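Local coordinates for protein 3-hydroxyisobutyrate dehydrogenase (Salmonella typhimurium, PDB 3G0O) that probably oxidises L-threonate to 2-dehydro-L-erythronate with NAD(+), or less readily NADP(+), as a member of the family related to 3-hydroxyisobutyrate dehydrogenases, at residues 10-15 against 24-29; 18-23 against 44-49; 250-255 against 261-266; 188-193 against 271-276; 76-81 against 110-115. One frame throughout, in Å; residues are numbered along the deposited sequence.

Interaction 1: residues 10-15 against 24-29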
# COMPACT_ATOMS: atom_id res chain seq x y z
N VAL A 10 30.92 16.55 -5.20
CA VAL A 10 30.00 15.53 -5.69
C VAL A 10 29.23 16.07 -6.89
O VAL A 10 28.77 17.21 -6.87
CB VAL A 10 28.99 15.12 -4.59
CG1 VAL A 10 28.23 16.34 -4.09
CG2 VAL A 10 28.03 14.07 -5.12
N GLY A 11 29.12 15.25 -7.93
CA GLY A 11 28.39 15.65 -9.11
C GLY A 11 27.12 14.83 -9.25
O GLY A 11 27.17 13.60 -9.15
N ILE A 12 25.99 15.49 -9.46
CA ILE A 12 24.71 14.81 -9.62
C ILE A 12 24.31 14.88 -11.08
O ILE A 12 24.09 15.97 -11.61
CB ILE A 12 23.59 15.48 -8.79
CG1 ILE A 12 24.01 15.62 -7.33
CG2 ILE A 12 22.30 14.66 -8.90
CD1 ILE A 12 24.33 14.30 -6.65
N VAL A 13 24.21 13.72 -11.73
CA VAL A 13 23.83 13.65 -13.14
C VAL A 13 22.39 13.16 -13.23
O VAL A 13 22.08 12.03 -12.83
CB VAL A 13 24.75 12.69 -13.92
CG1 VAL A 13 24.42 12.75 -15.40
CG2 VAL A 13 26.20 13.07 -13.69
N GLY A 14 21.52 14.00 -13.76
CA GLY A 14 20.11 13.65 -13.85
C GLY A 14 19.42 14.47 -12.78
O GLY A 14 19.39 14.07 -11.61
N LEU A 15 18.88 15.62 -13.17
CA LEU A 15 18.21 16.50 -12.23
C LEU A 15 16.69 16.45 -12.29
O LEU A 15 16.02 17.49 -12.35
CB LEU A 15 18.71 17.93 -12.43
CG LEU A 15 20.22 18.08 -12.20
CD1 LEU A 15 20.66 19.49 -12.55
CD2 LEU A 15 20.56 17.75 -10.75
N ARG A 24 20.13 19.19 -3.87
CA ARG A 24 19.83 20.14 -2.81
C ARG A 24 20.26 19.61 -1.45
O ARG A 24 20.74 20.37 -0.61
CB ARG A 24 18.34 20.49 -2.80
CG ARG A 24 17.93 21.42 -3.94
CD ARG A 24 16.46 21.79 -3.90
NE ARG A 24 16.17 22.92 -4.78
CZ ARG A 24 15.33 22.88 -5.81
NH1 ARG A 24 14.68 21.76 -6.11
NH2 ARG A 24 15.14 23.96 -6.56
N SER A 25 20.12 18.31 -1.24
CA SER A 25 20.52 17.71 0.02
C SER A 25 22.04 17.79 0.15
O SER A 25 22.56 18.01 1.25
CB SER A 25 20.04 16.26 0.08
OG SER A 25 18.63 16.21 0.08
N CYS A 26 22.76 17.61 -0.96
CA CYS A 26 24.22 17.70 -0.92
C CYS A 26 24.62 19.14 -0.61
O CYS A 26 25.57 19.38 0.14
CB CYS A 26 24.83 17.27 -2.25
SG CYS A 26 24.81 15.48 -2.52
N LEU A 27 23.89 20.10 -1.18
CA LEU A 27 24.17 21.51 -0.94
C LEU A 27 23.93 21.85 0.53
O LEU A 27 24.71 22.59 1.14
CB LEU A 27 23.30 22.41 -1.84
CG LEU A 27 23.80 22.63 -3.27
CD1 LEU A 27 22.87 23.59 -4.02
CD2 LEU A 27 25.22 23.21 -3.22
N ARG A 28 22.87 21.30 1.12
CA ARG A 28 22.58 21.56 2.53
C ARG A 28 23.65 20.94 3.41
O ARG A 28 23.99 21.48 4.46
CB ARG A 28 21.22 20.99 2.95
CG ARG A 28 20.02 21.73 2.41
CD ARG A 28 18.80 21.48 3.29
NE ARG A 28 18.56 20.05 3.51
CZ ARG A 28 18.10 19.21 2.59
NH1 ARG A 28 17.80 19.65 1.38
NH2 ARG A 28 17.94 17.93 2.89
N ALA A 29 24.19 19.81 2.97
CA ALA A 29 25.22 19.11 3.72
C ALA A 29 26.56 19.82 3.65
O ALA A 29 27.50 19.45 4.35
CB ALA A 29 25.36 17.68 3.19
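Cys26 meets Val10 and Ile12 with its sulfur, which leans from helix 17-28 onto the strand that begins the nucleotide-binding domain. The two strand residues lie two positions apart, and their side chains therefore emerge from the same side of strand 9-13, where the helix covers them. Val10 presents one branch: its CG1 lies 3.9 Å from Cys26 SG, and the same methyl rests 4.0 Å from Cys26 CB, so it lies alongside the CB–SG bond and does not meet the sulfur alone. That branch is there because CG1 of Val10 stands between the backbone N and the carbonyl carbon (chi1 57°), while CG2 is turned anti to the N. On the helix, Cys26 SG is anti to its own carbonyl carbon, which lets the sulfur lean out to the strand. From the other strand residue comes a longer arm; Ile12 reaches out with CD1, which stops 4.3 Å from Cys26 SG, a looser touch than that of Val10. All three residues are buried, and the contact is apolar throughout, with the Cys26 sulfur lying between the helix backbone and the two strand side chains.

The arrangement is the first half of a Rossmann beta-alpha-beta unit, strand 9-13, helix 17-28 and strand 32-36, and Gly14 opens a glycine pattern consistent with the dinucleotide-binding turn of this family. Strand 9-13 runs between strands 32-36 and 67-70 in the sheet. Thr33 of the former touches both Val10 and Cys26, and Val69 of the latter lies against Val10 and Ile12, while helix 148-161 supplies Val157 to Val10 and Val161 to Cys26.

Interaction 2: residues 18-23 against 44-49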
# COMPACT_ATOMS: atom_id res chain seq x y z
N MSE A 18 13.97 13.30 -8.28
CA MSE A 18 14.86 12.65 -7.33
C MSE A 18 16.25 13.29 -7.35
O MSE A 18 16.84 13.53 -6.30
CB MSE A 18 14.97 11.15 -7.65
CG MSE A 18 13.65 10.38 -7.51
SE MSE A 18 12.88 10.43 -5.72
CE MSE A 18 13.88 8.99 -4.91
N GLY A 19 16.74 13.58 -8.55
CA GLY A 19 18.06 14.19 -8.70
C GLY A 19 18.17 15.56 -8.07
O GLY A 19 19.18 15.86 -7.42
N MSE A 20 17.16 16.40 -8.26
CA MSE A 20 17.18 17.73 -7.68
C MSE A 20 17.19 17.62 -6.16
O MSE A 20 17.88 18.38 -5.48
CB MSE A 20 15.97 18.56 -8.13
CG MSE A 20 16.15 19.25 -9.48
SE MSE A 20 17.67 20.49 -9.52
CE MSE A 20 16.98 21.90 -8.40
N GLY A 21 16.43 16.67 -5.63
CA GLY A 21 16.39 16.48 -4.20
C GLY A 21 17.78 16.12 -3.68
O GLY A 21 18.23 16.68 -2.68
N ALA A 22 18.44 15.20 -4.37
CA ALA A 22 19.78 14.78 -3.97
C ALA A 22 20.75 15.96 -4.02
O ALA A 22 21.50 16.20 -3.07
CB ALA A 22 20.28 13.66 -4.88
N ALA A 23 20.73 16.71 -5.12
CA ALA A 23 21.61 17.86 -5.28
C ALA A 23 21.39 18.88 -4.17
O ALA A 23 22.35 19.39 -3.59
CB ALA A 23 21.38 18.50 -6.64
N ALA A 44 20.02 26.15 -13.85
CA ALA A 44 19.97 27.52 -13.36
C ALA A 44 19.54 27.58 -11.89
O ALA A 44 20.09 28.34 -11.11
CB ALA A 44 19.01 28.36 -14.21
N ASN A 45 18.54 26.78 -11.52
CA ASN A 45 18.09 26.77 -10.13
C ASN A 45 19.19 26.31 -9.20
O ASN A 45 19.33 26.85 -8.10
CB ASN A 45 16.89 25.85 -9.92
CG ASN A 45 15.64 26.38 -10.55
OD1 ASN A 45 15.42 27.59 -10.58
ND2 ASN A 45 14.80 25.48 -11.03
N LEU A 46 19.94 25.31 -9.62
CA LEU A 46 21.01 24.77 -8.79
C LEU A 46 22.09 25.82 -8.60
O LEU A 46 22.61 25.99 -7.49
CB LEU A 46 21.59 23.51 -9.44
CG LEU A 46 22.15 22.49 -8.45
CD1 LEU A 46 21.05 22.05 -7.49
CD2 LEU A 46 22.70 21.29 -9.21
N LEU A 47 22.42 26.54 -9.67
CA LEU A 47 23.44 27.59 -9.60
C LEU A 47 22.98 28.67 -8.62
O LEU A 47 23.75 29.11 -7.76
CB LEU A 47 23.69 28.19 -10.98
CG LEU A 47 24.34 27.26 -12.01
CD1 LEU A 47 24.51 27.99 -13.34
CD2 LEU A 47 25.69 26.79 -11.49
N ALA A 48 21.72 29.07 -8.76
CA ALA A 48 21.15 30.09 -7.89
C ALA A 48 21.18 29.64 -6.43
O ALA A 48 21.10 30.47 -5.52
CB ALA A 48 19.72 30.39 -8.31
N GLU A 49 21.29 28.34 -6.22
CA GLU A 49 21.31 27.79 -4.87
C GLU A 49 22.69 27.46 -4.31
O GLU A 49 22.80 26.86 -3.24
CB GLU A 49 20.39 26.58 -4.80
CG GLU A 49 18.92 26.98 -4.82
CD GLU A 49 17.98 25.81 -5.02
OE1 GLU A 49 18.09 24.82 -4.27
OE2 GLU A 49 17.13 25.88 -5.93
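This is a buried apolar contact between two nearly parallel helices of the Rossmann-type domain, helix 17-28 behind the glycine-containing turn and helix 40-48, which follows strand 32-36. The short segments run 13° apart in direction with their axes 11.4 Å from each other, a wide spacing, bridged here by the longer side chains of Leu46 and Met20. Leu46 does most of the bridging. Its CD1 settles 3.7 Å from Ala23 CB, and CD2 flanks the same methyl at 4.0 Å, so that the isopropyl fork straddles the small alanine. The fork is aimed across the gap because Leu46 carries CG roughly anti to the backbone N (chi1 -150°), well off the exact staggered value.

The second arm comes from the opposite helix. Met20, present as selenomethionine, is bent at both of its later torsions and curls round to put its terminal methyl CE 4.2 Å from Leu46 CD1. The two side chains slide past each other in opposite directions instead of meeting head-on. The same methyl lies 4.2 Å from Asn45 CB, touching the aliphatic root of that residue and not its amide. Leu15, in the turn after strand 9-13, also packs on Met20.

With carbon meeting carbon at every touching point, the pairing rests on shape and the exclusion of water, and a polar link is added nearby by Glu49, just after helix 40-48, in its salt bridge with Arg24.

Interaction 3: residues 250-255 against 261-266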
# COMPACT_ATOMS: atom_id res chain seq x y z
N GLY A 250 8.70 -4.96 -17.04
CA GLY A 250 9.28 -5.83 -18.05
C GLY A 250 10.52 -6.45 -17.44
O GLY A 250 10.80 -7.64 -17.64
N LEU A 251 11.27 -5.65 -16.69
CA LEU A 251 12.49 -6.13 -16.05
C LEU A 251 12.12 -7.16 -14.97
O LEU A 251 12.83 -8.15 -14.77
CB LEU A 251 13.26 -4.96 -15.44
CG LEU A 251 14.58 -5.27 -14.73
CD1 LEU A 251 15.47 -6.12 -15.63
CD2 LEU A 251 15.27 -3.96 -14.38
N VAL A 252 11.01 -6.91 -14.28
CA VAL A 252 10.53 -7.84 -13.26
C VAL A 252 10.21 -9.17 -13.95
O VAL A 252 10.60 -10.25 -13.47
CB VAL A 252 9.26 -7.30 -12.55
CG1 VAL A 252 8.57 -8.40 -11.77
CG2 VAL A 252 9.64 -6.16 -11.59
N ALA A 253 9.52 -9.09 -15.08
CA ALA A 253 9.15 -10.28 -15.84
C ALA A 253 10.39 -11.12 -16.20
O ALA A 253 10.40 -12.33 -16.00
CB ALA A 253 8.40 -9.87 -17.11
N ASP A 254 11.42 -10.46 -16.72
CA ASP A 254 12.66 -11.14 -17.09
C ASP A 254 13.32 -11.82 -15.89
O ASP A 254 13.77 -12.96 -15.99
CB ASP A 254 13.66 -10.17 -17.72
CG ASP A 254 13.23 -9.69 -19.09
OD1 ASP A 254 12.41 -10.38 -19.74
OD2 ASP A 254 13.73 -8.63 -19.53
N THR A 255 13.37 -11.10 -14.77
CA THR A 255 13.98 -11.65 -13.56
C THR A 255 13.26 -12.92 -13.12
O THR A 255 13.89 -13.94 -12.83
CB THR A 255 13.95 -10.61 -12.41
OG1 THR A 255 14.74 -9.47 -12.76
CG2 THR A 255 14.49 -11.21 -11.12
N PHE A 261 9.96 -18.55 -12.13
CA PHE A 261 9.02 -18.17 -11.08
C PHE A 261 7.82 -17.47 -11.71
O PHE A 261 7.99 -16.55 -12.52
CB PHE A 261 9.71 -17.22 -10.10
CG PHE A 261 8.91 -16.90 -8.88
CD1 PHE A 261 8.95 -17.74 -7.77
CD2 PHE A 261 8.10 -15.77 -8.83
CE1 PHE A 261 8.21 -17.46 -6.63
CE2 PHE A 261 7.35 -15.48 -7.70
CZ PHE A 261 7.40 -16.32 -6.60
N PRO A 262 6.59 -17.87 -11.35
CA PRO A 262 5.38 -17.26 -11.91
C PRO A 262 4.95 -15.97 -11.22
O PRO A 262 5.09 -15.85 -10.00
CB PRO A 262 4.34 -18.35 -11.74
CG PRO A 262 4.70 -18.89 -10.36
CD PRO A 262 6.23 -18.97 -10.43
N LEU A 263 4.42 -15.03 -12.00
CA LEU A 263 3.97 -13.75 -11.47
C LEU A 263 2.54 -13.47 -11.93
O LEU A 263 2.32 -12.75 -12.91
CB LEU A 263 4.89 -12.61 -11.94
CG LEU A 263 6.36 -12.66 -11.53
CD1 LEU A 263 7.07 -11.45 -12.09
CD2 LEU A 263 6.49 -12.71 -10.02
N PRO A 264 1.55 -14.02 -11.22
CA PRO A 264 0.15 -13.80 -11.60
C PRO A 264 -0.22 -12.31 -11.65
O PRO A 264 -0.77 -11.83 -12.64
CB PRO A 264 -0.62 -14.56 -10.52
CG PRO A 264 0.32 -15.68 -10.16
CD PRO A 264 1.65 -14.98 -10.11
N LEU A 265 0.09 -11.59 -10.57
CA LEU A 265 -0.24 -10.17 -10.50
C LEU A 265 0.68 -9.23 -11.28
O LEU A 265 0.22 -8.28 -11.91
CB LEU A 265 -0.31 -9.73 -9.04
CG LEU A 265 -1.40 -10.41 -8.20
CD1 LEU A 265 -1.18 -10.08 -6.72
CD2 LEU A 265 -2.78 -9.94 -8.65
N ALA A 266 1.99 -9.49 -11.25
CA ALA A 266 2.94 -8.63 -11.96
C ALA A 266 2.79 -8.74 -13.47
O ALA A 266 3.02 -7.76 -14.19
CB ALA A 266 4.36 -8.97 -11.56
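A helical hairpin of the all-helical C-terminal domain supplies this contact: helix 242-258 ends, the chain turns, and residues 261-266 lead it into helix 264-281 beside the helix just left. At the centre Val252 and Leu263 pack through one methyl each. Val252 CG1 lies 3.4 Å from Leu263 CD1, closer than carbons usually sit, so this is a tightly fitted spot. The two side chains cross obliquely, and CD1 of Leu263 also lies 4.0 Å from the carbonyl oxygen Val252 O.

Val252 holds CG1 anti to its backbone N (chi1 165°), and that branch serves two partners, since Ala266 CB stands 4.3 Å from the same CG1 of Val252. Beside this pair the other branch of Leu263, CD2, lies in the plane of the Phe261 ring at its edge.

Ile180 of helix 174-202, next to the predicted catalytic Lys179, packs on Val252, and Leu184 of that helix meets Ala266. The second subunit approaches the hairpin too: Glu195 of the neighbouring subunit accepts hydrogen bonds from the backbone N of Leu265 and of Ala266, at the start of helix 264-281.

Interaction 4: residues 188-193 against 271-276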
# COMPACT_ATOMS: atom_id res chain seq x y z
N VAL A 188 2.34 -2.91 -9.38
CA VAL A 188 1.08 -3.57 -9.10
C VAL A 188 0.18 -2.66 -8.28
O VAL A 188 -1.03 -2.60 -8.50
CB VAL A 188 1.29 -4.90 -8.34
CG1 VAL A 188 -0.04 -5.44 -7.82
CG2 VAL A 188 1.95 -5.92 -9.26
N HIS A 189 0.76 -1.93 -7.33
CA HIS A 189 -0.05 -1.04 -6.51
C HIS A 189 -0.68 0.09 -7.32
O HIS A 189 -1.84 0.43 -7.10
CB HIS A 189 0.78 -0.49 -5.34
CG HIS A 189 1.11 -1.53 -4.31
ND1 HIS A 189 2.07 -1.34 -3.34
CD2 HIS A 189 0.63 -2.78 -4.11
CE1 HIS A 189 2.18 -2.43 -2.60
NE2 HIS A 189 1.31 -3.32 -3.05
N ILE A 190 0.06 0.67 -8.25
CA ILE A 190 -0.54 1.74 -9.06
C ILE A 190 -1.70 1.16 -9.86
O ILE A 190 -2.79 1.73 -9.90
CB ILE A 190 0.47 2.37 -10.04
CG1 ILE A 190 1.55 3.13 -9.25
CG2 ILE A 190 -0.26 3.33 -10.98
CD1 ILE A 190 2.70 3.65 -10.11
N ALA A 191 -1.48 0.01 -10.49
CA ALA A 191 -2.52 -0.62 -11.30
C ALA A 191 -3.73 -1.03 -10.46
O ALA A 191 -4.87 -0.87 -10.89
CB ALA A 191 -1.95 -1.84 -12.05
N ALA A 192 -3.49 -1.57 -9.26
CA ALA A 192 -4.58 -1.98 -8.39
C ALA A 192 -5.38 -0.76 -7.95
O ALA A 192 -6.61 -0.80 -7.89
CB ALA A 192 -4.04 -2.73 -7.17
N ALA A 193 -4.68 0.34 -7.65
CA ALA A 193 -5.36 1.56 -7.24
C ALA A 193 -6.29 2.01 -8.37
O ALA A 193 -7.46 2.33 -8.15
CB ALA A 193 -4.34 2.66 -6.92
N ASN A 271 0.70 -6.14 -18.41
CA ASN A 271 -0.23 -6.10 -19.54
C ASN A 271 -1.08 -4.84 -19.50
O ASN A 271 -1.38 -4.26 -20.55
CB ASN A 271 -1.15 -7.33 -19.53
CG ASN A 271 -0.45 -8.58 -20.00
OD1 ASN A 271 0.44 -8.52 -20.85
ND2 ASN A 271 -0.86 -9.72 -19.48
N MSE A 272 -1.48 -4.42 -18.31
CA MSE A 272 -2.29 -3.21 -18.19
C MSE A 272 -1.52 -1.96 -18.61
O MSE A 272 -2.03 -1.15 -19.39
CB MSE A 272 -2.80 -3.05 -16.75
CG MSE A 272 -3.82 -4.11 -16.37
SE MSE A 272 -4.16 -4.19 -14.46
CE MSE A 272 -5.18 -2.55 -14.26
N PHE A 273 -0.31 -1.80 -18.11
CA PHE A 273 0.49 -0.63 -18.49
C PHE A 273 0.83 -0.69 -19.98
O PHE A 273 0.87 0.33 -20.65
CB PHE A 273 1.77 -0.56 -17.65
CG PHE A 273 1.55 -0.01 -16.27
CD1 PHE A 273 1.29 1.34 -16.07
CD2 PHE A 273 1.61 -0.85 -15.16
CE1 PHE A 273 1.10 1.86 -14.78
CE2 PHE A 273 1.42 -0.35 -13.87
CZ PHE A 273 1.17 1.01 -13.68
N THR A 274 1.06 -1.90 -20.49
CA THR A 274 1.38 -2.05 -21.91
C THR A 274 0.17 -1.62 -22.75
O THR A 274 0.33 -0.95 -23.79
CB THR A 274 1.78 -3.51 -22.23
OG1 THR A 274 3.00 -3.82 -21.55
CG2 THR A 274 2.00 -3.68 -23.75
N SER A 275 -1.03 -1.99 -22.30
CA SER A 275 -2.24 -1.60 -23.02
C SER A 275 -2.41 -0.08 -22.99
O SER A 275 -2.79 0.52 -23.99
CB SER A 275 -3.48 -2.24 -22.38
OG SER A 275 -3.54 -3.63 -22.63
N ALA A 276 -2.13 0.52 -21.84
CA ALA A 276 -2.25 1.97 -21.70
C ALA A 276 -1.29 2.66 -22.67
O ALA A 276 -1.62 3.69 -23.26
CB ALA A 276 -1.96 2.38 -20.27
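Phe273 and Met272 reach from helix 264-281 to two consecutive residues of helix 188-193, each meeting chiefly one of them. The ring of Phe273 comes up edge first: its CZ stands 3.8 Å from Ile190 CG2 and 3.9 Å from Ile190 CB, both near the ring plane, and the two side chains cross at about a right angle. Ile190 has CG2 anti to its backbone N, which leaves that methyl directed at the ring's rim. Further round the rim, Phe273 CE2 approaches Ala191 CB obliquely at 4.1 Å.

Met272, a selenomethionine, takes the other flank of the alanine. It is bent at the last torsion (chi3 73°), and this folds CE back so that it lies 4.0 Å from Ala191 CB and 3.8 Å from the carbonyl Ala191 O. Small Ala191 thus sits between a ring and a selenium-bearing chain, and its CA is the nearest to that of Met272, 7.4 Å away.

Both helices belong to the helical C-terminal domain, where the long helix 174-202 is crossed by helix 264-281, the short segments lying at 70° to each other. Behind the first shell, Phe245 of helix 242-258 meets both Ile190 and the Phe273 ring, while Val246 and Leu249 cover Phe273 further. Met272 is backed by Ile292 and Phe293 near the C terminus. Leu265 of the neighbouring subunit packs on Ala191, and a bound tartrate lies about 6 Å from the Ile190 side chain.

Interaction 5: residues 76-81 against 110-115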
# COMPACT_ATOMS: atom_id res chain seq x y z
N ALA A 76 20.68 2.23 -20.46
CA ALA A 76 21.17 2.85 -21.68
C ALA A 76 21.68 4.25 -21.36
O ALA A 76 22.75 4.66 -21.82
CB ALA A 76 20.06 2.91 -22.72
N GLN A 77 20.91 4.98 -20.56
CA GLN A 77 21.29 6.33 -20.18
C GLN A 77 22.48 6.35 -19.21
O GLN A 77 23.28 7.28 -19.23
CB GLN A 77 20.09 7.06 -19.57
CG GLN A 77 19.09 7.55 -20.62
CD GLN A 77 17.80 8.08 -20.04
OE1 GLN A 77 17.79 8.78 -19.02
NE2 GLN A 77 16.68 7.76 -20.69
N VAL A 78 22.59 5.32 -18.38
CA VAL A 78 23.72 5.24 -17.46
C VAL A 78 24.98 5.05 -18.29
O VAL A 78 25.98 5.74 -18.08
CB VAL A 78 23.59 4.05 -16.48
CG1 VAL A 78 24.83 3.96 -15.60
CG2 VAL A 78 22.35 4.22 -15.61
N ARG A 79 24.92 4.13 -19.24
CA ARG A 79 26.05 3.86 -20.11
C ARG A 79 26.45 5.07 -20.95
O ARG A 79 27.63 5.29 -21.20
CB ARG A 79 25.75 2.68 -21.03
CG ARG A 79 25.72 1.33 -20.32
CD ARG A 79 25.73 0.19 -21.32
NE ARG A 79 26.13 -1.07 -20.70
CZ ARG A 79 25.31 -1.90 -20.07
NH1 ARG A 79 24.02 -1.61 -19.97
NH2 ARG A 79 25.79 -3.01 -19.53
N GLN A 80 25.47 5.87 -21.37
CA GLN A 80 25.77 7.06 -22.17
C GLN A 80 26.47 8.12 -21.33
O GLN A 80 27.31 8.86 -21.84
CB GLN A 80 24.49 7.63 -22.79
CG GLN A 80 23.97 6.82 -23.97
CD GLN A 80 22.74 7.43 -24.64
OE1 GLN A 80 22.78 8.57 -25.11
NE2 GLN A 80 21.66 6.66 -24.70
N VAL A 81 26.13 8.20 -20.05
CA VAL A 81 26.76 9.17 -19.16
C VAL A 81 28.19 8.73 -18.85
O VAL A 81 29.11 9.56 -18.78
CB VAL A 81 25.97 9.30 -17.82
CG1 VAL A 81 26.81 10.05 -16.79
CG2 VAL A 81 24.66 10.03 -18.06
N GLN A 110 26.53 -5.29 -12.75
CA GLN A 110 27.81 -5.99 -12.66
C GLN A 110 28.74 -5.64 -13.83
O GLN A 110 29.94 -5.45 -13.64
CB GLN A 110 27.58 -7.50 -12.60
CG GLN A 110 26.87 -7.96 -11.33
CD GLN A 110 26.46 -9.41 -11.38
OE1 GLN A 110 27.29 -10.30 -11.58
NE2 GLN A 110 25.17 -9.68 -11.19
N GLU A 111 28.17 -5.56 -15.03
CA GLU A 111 28.95 -5.22 -16.22
C GLU A 111 29.52 -3.81 -16.10
O GLU A 111 30.69 -3.56 -16.42
CB GLU A 111 28.07 -5.32 -17.46
CG GLU A 111 27.71 -6.75 -17.86
CD GLU A 111 26.53 -6.81 -18.82
OE1 GLU A 111 26.47 -5.99 -19.76
OE2 GLU A 111 25.67 -7.70 -18.64
N ILE A 112 28.69 -2.88 -15.64
CA ILE A 112 29.09 -1.49 -15.47
C ILE A 112 30.15 -1.37 -14.38
O ILE A 112 31.10 -0.59 -14.52
CB ILE A 112 27.88 -0.61 -15.10
CG1 ILE A 112 26.90 -0.58 -16.27
CG2 ILE A 112 28.33 0.79 -14.71
CD1 ILE A 112 25.58 0.09 -15.96
N ALA A 113 29.99 -2.12 -13.30
CA ALA A 113 30.94 -2.07 -12.20
C ALA A 113 32.32 -2.57 -12.64
O ALA A 113 33.34 -2.00 -12.28
CB ALA A 113 30.44 -2.90 -11.03
N ALA A 114 32.33 -3.64 -13.43
CA ALA A 114 33.59 -4.20 -13.91
C ALA A 114 34.34 -3.17 -14.75
O ALA A 114 35.56 -3.01 -14.61
CB ALA A 114 33.32 -5.46 -14.73
N ALA A 115 33.62 -2.48 -15.62
CA ALA A 115 34.21 -1.46 -16.49
C ALA A 115 34.80 -0.31 -15.69
O ALA A 115 35.86 0.23 -16.04
CB ALA A 115 33.17 -0.94 -17.47
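Arg79 reaches from helix 75-82 to Glu111 and Ile112 of helix 106-117, two helices of the Rossmann-type domain that run almost parallel, 8° apart, with the short axes 11.7 Å from each other. From CB the side chain sets out with CG anti to the carbonyl carbon (chi1 -71°), and from CG to NE it is extended, long enough to span the gap. The guanidinium at its end is where the meeting takes place. Ile112 CG1 lies over one face of it, 4.2 Å from Arg79 NH2 and offset toward the rim, so an aliphatic carbon covers the flat group while NH2 turns to charged partners. NH2 forms a salt bridge with Glu111, 3.1 Å from OE1, with the carboxylate plane turned 44° from that of the guanidinium, and Glu111 CB also lies 3.8 Å from Arg79 NH2. The stronger partner of the same NH2 is Asp108, earlier on helix 106-117, so Glu111 is the second carboxylate on it. Two acidic residues thus share one NH2 and probably hold the end of the side chain in place.

Deeper in, the helices meet through carbon. Ile112 is buried, packed also against Met123 of strand 122-129, and Val72 touches Val78 from a loop. Val78 and Ile112 cross at about a right angle, and the closest point between them is CG1 of Val78, anti to its backbone N, 4.0 Å from CD1 of Ile112.

Along the chain, interaction 1 closes a short loop, from strand 9-13 to helix 17-28. Interaction 2 starts within that loop and ends beyond it, so the two cross; they share helix 17-28 and touch, notably through Arg24 and Glu49. Interaction 5 follows in series in the same domain, tying helices 75-82 and 106-117, and meets interaction 1 where Val13 packs on Val81. The C-terminal domain holds the remaining pair: interaction 3 is nested inside the long loop that interaction 4 closes. These two share helix 264-281, touch where Val188 packs on Leu265 and Ala266, and both contact the second subunit; their centres lie about 32 to 35 Å from those of interactions 1 and 2.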